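PDB 4ZQU: CdiI toxin from Salmonella enterica subsp. enterica serovar Rubislaw str. ATCC 10717, which acts as an immunity protein of a contact-dependent growth inhibition system, binding the CdiA-CT endonuclease toxin and neutralising its activity. Local coordinates for the interface of chains B and A. Numbering follows the deposited sequence. Chains: chain A, CdiI toxin; chain B, CdiA-CT toxin, Conserved domain protein.

The interface of chains B and A. Residues chain B 75-78; chain A 24, 29-32, 121.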
loop_
_atom_site.group_PDB
_atom_site.type_symbol
_atom_site.label_atom_id
_atom_site.label_comp_id
_atom_site.label_asym_id
_atom_site.label_seq_id
_atom_site.Cartn_x
_atom_site.Cartn_y
_atom_site.Cartn_z
ATOM N N GLY B 75 -1.183 -7.270 3.711
ATOM C CA GLY B 75 -1.257 -7.968 2.439
ATOM C C GLY B 75 -1.500 -7.066 1.242
ATOM O O GLY B 75 -1.847 -7.544 0.164
ATOM N N VAL B 76 -1.317 -5.761 1.424
ATOM C CA VAL B 76 -1.530 -4.790 0.350
ATOM C C VAL B 76 -0.288 -3.931 0.110
ATOM O O VAL B 76 0.352 -3.474 1.057
ATOM C CB VAL B 76 -2.727 -3.863 0.658
ATOM C CG1 VAL B 76 -2.973 -2.887 -0.494
ATOM C CG2 VAL B 76 -3.975 -4.681 0.940
ATOM N N THR B 77 0.041 -3.710 -1.162
ATOM C CA THR B 77 1.211 -2.917 -1.530
ATOM C C THR B 77 0.836 -1.691 -2.365
ATOM O O THR B 77 0.137 -1.803 -3.373
ATOM C CB THR B 77 2.239 -3.763 -2.317
ATOM O OG1 THR B 77 2.692 -4.854 -1.503
ATOM C CG2 THR B 77 3.434 -2.910 -2.728
ATOM N N VAL B 78 1.296 -0.521 -1.928
ATOM C CA VAL B 78 1.098 0.728 -2.658
ATOM C C VAL B 78 2.394 1.536 -2.667
ATOM O O VAL B 78 3.045 1.669 -1.634
ATOM C CB VAL B 78 -0.029 1.594 -2.039
ATOM C CG1 VAL B 78 -0.230 2.872 -2.846
ATOM C CG2 VAL B 78 -1.334 0.814 -1.946
ATOM N N TYR A 24 0.248 -11.803 -5.852
ATOM C CA TYR A 24 -0.502 -10.570 -5.647
ATOM C C TYR A 24 -1.224 -10.205 -6.932
ATOM O O TYR A 24 -0.764 -10.533 -8.023
ATOM C CB TYR A 24 0.411 -9.419 -5.223
ATOM C CG TYR A 24 0.634 -9.309 -3.736
ATOM C CD1 TYR A 24 0.575 -10.426 -2.917
ATOM C CD2 TYR A 24 0.900 -8.080 -3.148
ATOM C CE1 TYR A 24 0.778 -10.320 -1.554
ATOM C CE2 TYR A 24 1.097 -7.962 -1.791
ATOM C CZ TYR A 24 1.038 -9.085 -0.998
ATOM O OH TYR A 24 1.242 -8.973 0.357
ATOM N N SER A 29 -2.582 -0.593 -7.360
ATOM C CA SER A 29 -2.186 -1.320 -6.161
ATOM C C SER A 29 -2.236 -2.818 -6.441
ATOM O O SER A 29 -2.951 -3.266 -7.337
ATOM C CB SER A 29 -3.094 -0.970 -4.980
ATOM O OG SER A 29 -4.427 -1.392 -5.217
ATOM N N ASN A 30 -1.468 -3.589 -5.683
ATOM C CA ASN A 30 -1.522 -5.042 -5.780
ATOM C C ASN A 30 -1.538 -5.659 -4.390
ATOM O O ASN A 30 -0.882 -5.164 -3.474
ATOM C CB ASN A 30 -0.347 -5.575 -6.599
ATOM C CG ASN A 30 0.996 -5.187 -6.016
ATOM O OD1 ASN A 30 1.623 -5.964 -5.297
ATOM N ND2 ASN A 30 1.447 -3.976 -6.325
ATOM N N GLN A 31 -2.297 -6.735 -4.225
ATOM C CA GLN A 31 -2.498 -7.300 -2.900
ATOM C C GLN A 31 -2.666 -8.814 -2.916
ATOM O O GLN A 31 -2.944 -9.408 -3.958
ATOM C CB GLN A 31 -3.719 -6.660 -2.245
ATOM C CG GLN A 31 -5.014 -6.880 -3.000
ATOM C CD GLN A 31 -6.154 -6.070 -2.425
ATOM O OE1 GLN A 31 -6.863 -6.525 -1.530
ATOM N NE2 GLN A 31 -6.329 -4.855 -2.933
ATOM N N LEU A 32 -2.500 -9.418 -1.741
ATOM C CA LEU A 32 -2.638 -10.859 -1.560
ATOM C C LEU A 32 -3.907 -11.395 -2.211
ATOM O O LEU A 32 -5.019 -11.023 -1.833
ATOM C CB LEU A 32 -2.625 -11.205 -0.071
ATOM C CG LEU A 32 -2.660 -12.690 0.291
ATOM C CD1 LEU A 32 -1.415 -13.389 -0.231
ATOM C CD2 LEU A 32 -2.795 -12.867 1.795
ATOM N N ASP A 121 8.961 -6.670 -3.276
ATOM C CA ASP A 121 7.848 -6.575 -4.211
ATOM C C ASP A 121 8.266 -7.040 -5.601
ATOM O O ASP A 121 9.339 -6.687 -6.077
ATOM C CB ASP A 121 7.333 -5.139 -4.285
ATOM C CG ASP A 121 7.117 -4.526 -2.919
ATOM O OD1 ASP A 121 6.565 -5.217 -2.035
ATOM O OD2 ASP A 121 7.505 -3.355 -2.729
HETATM O O HOH W 1 4.565 -6.660 -2.396
#
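The ring of A:Tyr24 meets B:Gly75 and B:Thr77 in two ways: the carbonyl O of B:Gly75 stands above the ring plane, offset past the rim at the hydroxyl end (CZ 3.5 Å), while OG1 of B:Thr77 comes up to the CE2 edge (3.5 Å), slightly off the plane on the other side, its side chain crossing the tyrosine at about a right angle. The face turned to B:Gly75 O also carries its own chain's backbone, with the amide N of A:Leu32 3.3 Å above the centre and the carbonyl carbon of A:Gln31 nearer the rim; OD1 of A:Asn30 sits in plane at the edge. The A:Leu32 amide donates to O of B:Gly75 (2.8 Å, 166° at H) in the carbonyl plane, a bond running over this face toward the hydroxyl end. Two residues along, N of B:Thr77 donates to O of A:Asn30 (2.9 Å), almost in line with that carbonyl, while the return bond from A:Asn30 N to B:Thr77 O is weak. The two strands thus pair antiparallel, A:30-32 against B:76-79. On one side of this ribbon, CG2 of B:Val76 packs on CB of A:Gln31 at 3.8 Å, the two side chains lying alongside and pointing the same way. B:Thr77 points to the opposite side. With OG1 beside the backbone N and anti to the carbonyl carbon (chi1 -61°), its hydroxyl meets a water at 2.8 Å, which in turn contacts carboxylate OD1 of A:Asp121. The threonine and aspartate approach tip to tip, methyl CG2 4.0 Å from carboxylate carbon CG. This β-augmentation contact extends the immunity protein's sheet with a toxin strand and probably helps to hold the toxin in the neutralised complex.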